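Long-range contacts in DnaJ homolog subfamily C member 3 (Mus musculus, PDB 3IEG), which acts as a co-chaperone of HSPA8/HSC70 in the unfolded protein response, binds misfolded proteins through its tetratricopeptide repeats and restrains the kinase GCN2: residues D69-R74 / K95-S100; A138-L143 / E162-E167. One frame throughout, in Å; residues are numbered along the deposited sequence.

Contact 1 of 2, residues D69-R74 / K95-S100; sequences DFTAAR and KKVLKS
Arg74 lies against Val97 and Lys96 with the aliphatic half of its side chain, and Thr71 meets Ser100 beside it. Arg74 CG approaches Val97 CG2 to 3.8 Å as the two chains pass side by side, pointing opposite ways. Farther out, Arg74 CD rests on Lys96 CB, also at 3.8 Å. Arg74 CG is anti to the backbone N (chi1 -177°), and beyond the bend in its chain the guanidinium offers one face to Lys96, whose CD sits 3.9 Å above the plane, displaced toward the rim. Arg74 NH2 and Lys96 NZ carry like charges 4.8 Å apart, and each side chain has a weak, long ion pair, Arg74 with Asp93 and Lys96 with Asp92. This is the open end of the third tetratricopeptide repeat's helical hairpin, away from its turn, where the start of helix 71-84 faces the end of helix 87-98. No direct hydrogen bond crosses between the segments; a single water at the guanidinium edge bridges them, accepting from Arg74 NH1 at 2.8 Å and lying 2.9 Å from Ser100 OG. An alanine in place of Arg74 would probably leave the water without its NH1 donor and Lys96 CB and CD without the chain against them, while Val97 CG2 would lose only the CG and CD neighbours. Thr71 CB is 3.3 Å from Ser100 OG, and Thr71 CG2 3.5 Å from Ser100 O. In the second shell, Met68 O accepts a hydrogen bond from Arg74 NH1, fastening the guanidinium to the loop before the helix.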
ATOM      1  N   ASP A  69      25.280  19.068 -28.088  1.00 47.91           N
ATOM      2  CA  ASP A  69      26.547  18.374 -27.884  1.00 46.28           C
ATOM      3  C   ASP A  69      27.006  18.348 -26.418  1.00 44.83           C
ATOM      4  O   ASP A  69      28.053  17.773 -26.118  1.00 44.76           O
ATOM      5  CB  ASP A  69      27.651  18.896 -28.832  1.00 46.53           C
ATOM      6  CG  ASP A  69      27.901  20.406 -28.708  1.00 47.14           C
ATOM      7  OD1 ASP A  69      27.247  21.080 -27.881  1.00 48.23           O
ATOM      8  OD2 ASP A  69      28.763  20.927 -29.453  1.00 47.55           O
ATOM      9  N   PHE A  70      26.229  18.947 -25.508  1.00 42.99           N
ATOM     10  CA  PHE A  70      26.647  19.043 -24.101  1.00 41.04           C
ATOM     11  C   PHE A  70      26.550  17.709 -23.425  1.00 39.32           C
ATOM     12  O   PHE A  70      25.580  17.412 -22.735  1.00 38.79           O
ATOM     13  CB  PHE A  70      25.868  20.091 -23.315  1.00 41.54           C
ATOM     14  CG  PHE A  70      26.502  20.444 -21.995  1.00 42.23           C
ATOM     15  CD1 PHE A  70      27.264  21.585 -21.866  1.00 43.21           C
ATOM     16  CD2 PHE A  70      26.346  19.625 -20.884  1.00 43.75           C
ATOM     17  CE1 PHE A  70      27.852  21.911 -20.647  1.00 43.82           C
ATOM     18  CE2 PHE A  70      26.931  19.942 -19.669  1.00 43.65           C
ATOM     19  CZ  PHE A  70      27.684  21.087 -19.550  1.00 43.12           C
ATOM     20  N   THR A  71      27.585  16.912 -23.620  1.00 37.55           N
ATOM     21  CA  THR A  71      27.523  15.517 -23.261  1.00 36.11           C
ATOM     22  C   THR A  71      27.196  15.214 -21.782  1.00 35.12           C
ATOM     23  O   THR A  71      26.411  14.320 -21.498  1.00 35.42           O
ATOM     24  CB  THR A  71      28.701  14.708 -23.867  1.00 35.79           C
ATOM     25  OG1 THR A  71      29.242  13.802 -22.895  1.00 36.61           O
ATOM     26  CG2 THR A  71      29.783  15.626 -24.405  1.00 35.76           C
ATOM     27  N   ALA A  72      27.759  15.987 -20.858  1.00 34.22           N
ATOM     28  CA  ALA A  72      27.563  15.756 -19.414  1.00 33.13           C
ATOM     29  C   ALA A  72      26.098  15.798 -18.965  1.00 32.30           C
ATOM     30  O   ALA A  72      25.682  14.994 -18.147  1.00 32.31           O
ATOM     31  CB  ALA A  72      28.399  16.728 -18.593  1.00 32.84           C
ATOM     32  N   ALA A  73      25.328  16.728 -19.513  1.00 31.62           N
ATOM     33  CA  ALA A  73      23.927  16.873 -19.157  1.00 31.02           C
ATOM     34  C   ALA A  73      23.090  15.728 -19.693  1.00 30.52           C
ATOM     35  O   ALA A  73      22.149  15.280 -19.030  1.00 30.58           O
ATOM     36  CB  ALA A  73      23.390  18.194 -19.653  1.00 31.26           C
ATOM     37  N   ARG A  74      23.425  15.259 -20.892  1.00 29.89           N
ATOM     38  CA  ARG A  74      22.714  14.148 -21.496  1.00 29.45           C
ATOM     39  C   ARG A  74      23.021  12.855 -20.749  1.00 28.79           C
ATOM     40  O   ARG A  74      22.129  12.041 -20.523  1.00 28.16           O
ATOM     41  CB  ARG A  74      23.031  14.026 -22.985  1.00 29.41           C
ATOM     42  CG  ARG A  74      22.259  12.911 -23.667  1.00 30.35           C
ATOM     43  CD  ARG A  74      22.490  12.829 -25.160  1.00 30.70           C
ATOM     44  NE  ARG A  74      21.461  13.557 -25.897  1.00 34.24           N
ATOM     45  CZ  ARG A  74      21.736  14.540 -26.734  1.00 35.11           C
ATOM     46  NH1 ARG A  74      22.993  14.881 -26.938  1.00 37.03           N
ATOM     47  NH2 ARG A  74      20.774  15.178 -27.366  1.00 36.74           N
ATOM     48  N   LYS A  95      23.369   6.281 -26.041  1.00 34.59           N
ATOM     49  CA  LYS A  95      23.931   6.105 -27.372  1.00 35.20           C
ATOM     50  C   LYS A  95      24.424   7.433 -27.974  1.00 35.31           C
ATOM     51  O   LYS A  95      25.503   7.483 -28.560  1.00 35.43           O
ATOM     52  CB  LYS A  95      22.929   5.406 -28.307  1.00 35.47           C
ATOM     53  CG  LYS A  95      22.966   3.883 -28.240  1.00 35.55           C
ATOM     54  CD  LYS A  95      21.761   3.222 -28.926  1.00 35.98           C
ATOM     55  CE  LYS A  95      21.851   1.682 -28.797  1.00 38.00           C
ATOM     56  NZ  LYS A  95      20.525   0.959 -28.684  1.00 39.43           N
ATOM     57  N   LYS A  96      23.641   8.499 -27.831  1.00 35.47           N
ATOM     58  CA  LYS A  96      24.042   9.805 -28.362  1.00 35.93           C
ATOM     59  C   LYS A  96      25.252  10.416 -27.624  1.00 36.10           C
ATOM     60  O   LYS A  96      26.037  11.166 -28.219  1.00 36.00           O
ATOM     61  CB  LYS A  96      22.865  10.774 -28.359  1.00 35.73           C
ATOM     62  CG  LYS A  96      21.797  10.473 -29.413  1.00 36.67           C
ATOM     63  CD  LYS A  96      20.703  11.540 -29.404  1.00 36.75           C
ATOM     64  CE  LYS A  96      19.631  11.274 -30.457  1.00 38.91           C
ATOM     65  NZ  LYS A  96      18.420  12.146 -30.274  1.00 39.51           N
ATOM     66  N   VAL A  97      25.380  10.092 -26.336  1.00 36.06           N
ATOM     67  CA  VAL A  97      26.536  10.451 -25.532  1.00 36.16           C
ATOM     68  C   VAL A  97      27.805   9.858 -26.159  1.00 36.79           C
ATOM     69  O   VAL A  97      28.812  10.563 -26.320  1.00 36.97           O
ATOM     70  CB  VAL A  97      26.365   9.967 -24.058  1.00 36.32           C
ATOM     71  CG1 VAL A  97      27.707   9.814 -23.355  1.00 35.90           C
ATOM     72  CG2 VAL A  97      25.433  10.895 -23.273  1.00 35.51           C
ATOM     73  N   LEU A  98      27.744   8.579 -26.534  1.00 36.77           N
ATOM     74  CA  LEU A  98      28.876   7.900 -27.152  1.00 37.16           C
ATOM     75  C   LEU A  98      29.339   8.589 -28.438  1.00 37.68           C
ATOM     76  O   LEU A  98      30.503   8.494 -28.800  1.00 37.81           O
ATOM     77  CB  LEU A  98      28.551   6.431 -27.430  1.00 36.74           C
ATOM     78  CG  LEU A  98      28.405   5.503 -26.226  1.00 36.58           C
ATOM     79  CD1 LEU A  98      28.017   4.114 -26.673  1.00 35.26           C
ATOM     80  CD2 LEU A  98      29.682   5.451 -25.409  1.00 36.47           C
ATOM     81  N   LYS A  99      28.434   9.301 -29.101  1.00 38.37           N
ATOM     82  CA  LYS A  99      28.718   9.922 -30.402  1.00 39.09           C
ATOM     83  C   LYS A  99      28.814  11.450 -30.346  1.00 39.39           C
ATOM     84  O   LYS A  99      28.651  12.124 -31.372  1.00 39.89           O
ATOM     85  CB  LYS A  99      27.635   9.532 -31.415  1.00 39.29           C
ATOM     86  CG  LYS A  99      27.755   8.140 -31.975  1.00 39.49           C
ATOM     87  CD  LYS A  99      26.509   7.807 -32.754  1.00 41.31           C
ATOM     88  CE  LYS A  99      26.841   6.943 -33.963  1.00 42.49           C
ATOM     89  NZ  LYS A  99      25.603   6.620 -34.711  1.00 42.92           N
ATOM     90  N   SER A 100      29.053  11.997 -29.157  1.00 39.13           N
ATOM     91  CA  SER A 100      29.218  13.443 -29.008  1.00 38.95           C
ATOM     92  C   SER A 100      30.565  13.769 -28.332  1.00 38.79           C
ATOM     93  O   SER A 100      30.703  14.769 -27.619  1.00 37.71           O
ATOM     94  CB  SER A 100      28.031  14.047 -28.245  1.00 39.14           C
ATOM     95  OG  SER A 100      28.026  13.625 -26.894  1.00 39.12           O
TER
HETATM   96  O   HOH W   1      25.617  14.943 -25.954  1.00 32.47           O

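Contact 2 of 2, residues A138-L143 / E162-E167; sequences AAITFL and ECFIKE
Ala139 opens the sequence of contacts, its CB turned toward the partner helix and 3.7 Å from Cys163 SG. One residue on, Ile140 gives the closest approach, CG2 standing 3.5 Å from Cys163 CB. Its first torsion (chi1 85°) sets CG1 between the backbone N and the carbonyl carbon, while CG2, anti to the carbonyl carbon, is the branch that reaches across. That same methyl also nears the Phe164 ring, 4.3 Å from CE2, at an oblique attitude. The touching surface resumes at Leu143, whose CD1 comes within 4.3 Å of Cys163 SG. Cys163 is thus the residue around which the others gather. With SG anti to its own carbonyl carbon (chi1 -73°), it faces the side chains of Ala139, Ile140 and Leu143, and Tyr136, about one turn before Ala139 and Ile140, also touches it; the spacing 136, 139, 140, 143 is consistent with a knobs-into-holes site in which Cys163 is a shallow knob. No hydrogen bond crosses the interface, and the contacts between the two segments are all apolar. The axes of the short segments 138-143 and 162-166 come to 10.0 Å at their closest and run roughly antiparallel, with 149° between their directions. The pair joins two successive tetratricopeptide repeats, helix 136-149 belonging to the fourth and helix 154-166 to the fifth. Other helices lie around it: helix 170-181 touches Phe164 through Lys172, Ala173 and Asp176, while helix 104-132 touches Phe142 with Leu123, Gln126 and Ala127, and Cys163 with Phe131.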
ATOM      1  N   ALA A 138       5.919 -16.263 -12.576  1.00 37.55           N
ATOM      2  CA  ALA A 138       7.050 -16.001 -13.461  1.00 37.38           C
ATOM      3  C   ALA A 138       7.227 -14.499 -13.629  1.00 37.17           C
ATOM      4  O   ALA A 138       8.334 -13.989 -13.500  1.00 37.26           O
ATOM      5  CB  ALA A 138       6.850 -16.664 -14.811  1.00 37.52           C
ATOM      6  N   ALA A 139       6.128 -13.801 -13.905  1.00 36.87           N
ATOM      7  CA  ALA A 139       6.140 -12.351 -14.018  1.00 36.73           C
ATOM      8  C   ALA A 139       6.759 -11.653 -12.796  1.00 36.99           C
ATOM      9  O   ALA A 139       7.636 -10.792 -12.971  1.00 37.07           O
ATOM     10  CB  ALA A 139       4.752 -11.825 -14.298  1.00 36.50           C
ATOM     11  N   ILE A 140       6.351 -12.026 -11.575  1.00 36.88           N
ATOM     12  CA  ILE A 140       6.895 -11.348 -10.389  1.00 37.04           C
ATOM     13  C   ILE A 140       8.418 -11.446 -10.366  1.00 36.65           C
ATOM     14  O   ILE A 140       9.101 -10.447 -10.105  1.00 36.96           O
ATOM     15  CB  ILE A 140       6.262 -11.761  -9.002  1.00 37.30           C
ATOM     16  CG1 ILE A 140       6.913 -13.015  -8.404  1.00 39.37           C
ATOM     17  CG2 ILE A 140       4.720 -11.851  -9.039  1.00 37.82           C
ATOM     18  CD1 ILE A 140       7.754 -12.729  -7.147  1.00 41.70           C
ATOM     19  N   THR A 141       8.936 -12.635 -10.676  1.00 36.13           N
ATOM     20  CA  THR A 141      10.376 -12.897 -10.684  1.00 35.50           C
ATOM     21  C   THR A 141      11.091 -11.854 -11.527  1.00 34.97           C
ATOM     22  O   THR A 141      12.025 -11.208 -11.061  1.00 34.91           O
ATOM     23  CB  THR A 141      10.681 -14.313 -11.207  1.00 35.48           C
ATOM     24  OG1 THR A 141      10.179 -15.271 -10.270  1.00 35.68           O
ATOM     25  CG2 THR A 141      12.187 -14.530 -11.383  1.00 35.83           C
ATOM     26  N   PHE A 142      10.613 -11.673 -12.752  1.00 34.48           N
ATOM     27  CA  PHE A 142      11.203 -10.722 -13.672  1.00 33.92           C
ATOM     28  C   PHE A 142      11.017  -9.299 -13.177  1.00 33.49           C
ATOM     29  O   PHE A 142      11.940  -8.494 -13.239  1.00 33.53           O
ATOM     30  CB  PHE A 142      10.620 -10.882 -15.070  1.00 33.91           C
ATOM     31  CG  PHE A 142      10.856 -12.229 -15.685  1.00 34.42           C
ATOM     32  CD1 PHE A 142       9.787 -13.017 -16.087  1.00 35.55           C
ATOM     33  CD2 PHE A 142      12.144 -12.708 -15.892  1.00 35.66           C
ATOM     34  CE1 PHE A 142       9.997 -14.270 -16.680  1.00 35.26           C
ATOM     35  CE2 PHE A 142      12.359 -13.960 -16.485  1.00 34.84           C
ATOM     36  CZ  PHE A 142      11.285 -14.734 -16.876  1.00 34.49           C
ATOM     37  N   LEU A 143       9.835  -8.986 -12.662  1.00 33.32           N
ATOM     38  CA  LEU A 143       9.573  -7.629 -12.190  1.00 32.80           C
ATOM     39  C   LEU A 143      10.421  -7.307 -10.976  1.00 32.75           C
ATOM     40  O   LEU A 143      10.898  -6.191 -10.835  1.00 32.68           O
ATOM     41  CB  LEU A 143       8.085  -7.401 -11.918  1.00 32.63           C
ATOM     42  CG  LEU A 143       7.157  -7.410 -13.138  1.00 32.08           C
ATOM     43  CD1 LEU A 143       5.745  -7.745 -12.700  1.00 32.10           C
ATOM     44  CD2 LEU A 143       7.175  -6.103 -13.913  1.00 30.43           C
ATOM     45  N   GLU A 162      -0.779  -6.164  -9.784  1.00 32.83           N
ATOM     46  CA  GLU A 162      -1.739  -7.013 -10.471  1.00 33.46           C
ATOM     47  C   GLU A 162      -1.377  -8.471 -10.254  1.00 33.61           C
ATOM     48  O   GLU A 162      -2.253  -9.305 -10.024  1.00 33.64           O
ATOM     49  CB  GLU A 162      -1.733  -6.748 -11.972  1.00 33.92           C
ATOM     50  CG  GLU A 162      -2.773  -5.787 -12.510  1.00 36.71           C
ATOM     51  CD  GLU A 162      -4.133  -5.932 -11.848  1.00 40.19           C
ATOM     52  OE1 GLU A 162      -4.859  -6.937 -12.081  1.00 41.47           O
ATOM     53  OE2 GLU A 162      -4.474  -5.011 -11.089  1.00 40.34           O
ATOM     54  N   CYS A 163      -0.087  -8.791 -10.332  1.00 33.58           N
ATOM     55  CA  CYS A 163       0.324 -10.181 -10.157  1.00 33.90           C
ATOM     56  C   CYS A 163      -0.069 -10.648  -8.776  1.00 33.97           C
ATOM     57  O   CYS A 163      -0.595 -11.742  -8.603  1.00 33.97           O
ATOM     58  CB  CYS A 163       1.828 -10.346 -10.347  1.00 33.64           C
ATOM     59  SG  CYS A 163       2.327 -10.200 -12.032  1.00 34.41           S
ATOM     60  N   PHE A 164       0.174  -9.790  -7.798  1.00 34.35           N
ATOM     61  CA  PHE A 164      -0.064 -10.138  -6.427  1.00 34.74           C
ATOM     62  C   PHE A 164      -1.544 -10.325  -6.162  1.00 35.02           C
ATOM     63  O   PHE A 164      -1.909 -11.266  -5.457  1.00 35.07           O
ATOM     64  CB  PHE A 164       0.550  -9.107  -5.475  1.00 34.63           C
ATOM     65  CG  PHE A 164       2.034  -9.271  -5.276  1.00 35.18           C
ATOM     66  CD1 PHE A 164       2.875  -8.158  -5.259  1.00 35.57           C
ATOM     67  CD2 PHE A 164       2.599 -10.543  -5.101  1.00 34.79           C
ATOM     68  CE1 PHE A 164       4.256  -8.313  -5.075  1.00 35.63           C
ATOM     69  CE2 PHE A 164       3.970 -10.698  -4.919  1.00 34.06           C
ATOM     70  CZ  PHE A 164       4.800  -9.586  -4.911  1.00 34.29           C
ATOM     71  N   ILE A 165      -2.400  -9.466  -6.720  1.00 35.16           N
ATOM     72  CA  ILE A 165      -3.830  -9.680  -6.503  1.00 35.74           C
ATOM     73  C   ILE A 165      -4.274 -11.019  -7.120  1.00 35.53           C
ATOM     74  O   ILE A 165      -4.974 -11.785  -6.471  1.00 35.61           O
ATOM     75  CB  ILE A 165      -4.794  -8.473  -6.866  1.00 36.01           C
ATOM     76  CG1 ILE A 165      -5.713  -8.803  -8.038  1.00 37.31           C
ATOM     77  CG2 ILE A 165      -4.066  -7.131  -7.046  1.00 35.76           C
ATOM     78  CD1 ILE A 165      -5.148  -8.375  -9.406  1.00 41.34           C
ATOM     79  N   LYS A 166      -3.820 -11.311  -8.337  1.00 35.68           N
ATOM     80  CA  LYS A 166      -4.130 -12.579  -9.005  1.00 35.77           C
ATOM     81  C   LYS A 166      -3.599 -13.765  -8.216  1.00 36.09           C
ATOM     82  O   LYS A 166      -4.189 -14.838  -8.215  1.00 36.09           O
ATOM     83  CB  LYS A 166      -3.522 -12.621 -10.405  1.00 35.51           C
ATOM     84  CG  LYS A 166      -4.177 -11.707 -11.407  1.00 34.90           C
ATOM     85  CD  LYS A 166      -5.485 -12.283 -11.915  1.00 34.42           C
ATOM     86  CE  LYS A 166      -5.893 -11.579 -13.178  1.00 33.65           C
ATOM     87  NZ  LYS A 166      -7.135 -12.126 -13.725  1.00 32.56           N
ATOM     88  N   GLU A 167      -2.481 -13.567  -7.539  1.00 36.43           N
ATOM     89  CA  GLU A 167      -1.853 -14.647  -6.811  1.00 37.14           C
ATOM     90  C   GLU A 167      -2.475 -14.793  -5.437  1.00 37.29           C
ATOM     91  O   GLU A 167      -1.983 -15.555  -4.607  1.00 37.62           O
ATOM     92  CB  GLU A 167      -0.349 -14.397  -6.715  1.00 37.37           C
ATOM     93  CG  GLU A 167       0.509 -15.652  -6.740  1.00 39.67           C
ATOM     94  CD  GLU A 167       0.245 -16.564  -7.935  1.00 41.87           C
ATOM     95  OE1 GLU A 167      -0.092 -16.079  -9.034  1.00 43.26           O
ATOM     96  OE2 GLU A 167       0.386 -17.789  -7.775  1.00 44.40           O
TER

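How the contacts relate
Contact 1 joins the two helices of a single repeat at the open end of their hairpin, its centre about 39 Å from the centre of the chain; contact 2 joins neighbouring repeats, its centre about 16 Å from that point. Both belong to the tetratricopeptide-repeat part of a longer protein, whose J domain is not in this chain. The first is only partly buried and mixes aliphatic cover with charge and a bridging water. The second is a buried contact, and its interactions across the interface are wholly apolar. Their centres lie 37 Å apart, yet the long helix 104-132 relates them, touching Leu98 and Ala72 at one contact and Phe142 and Cys163 at the other.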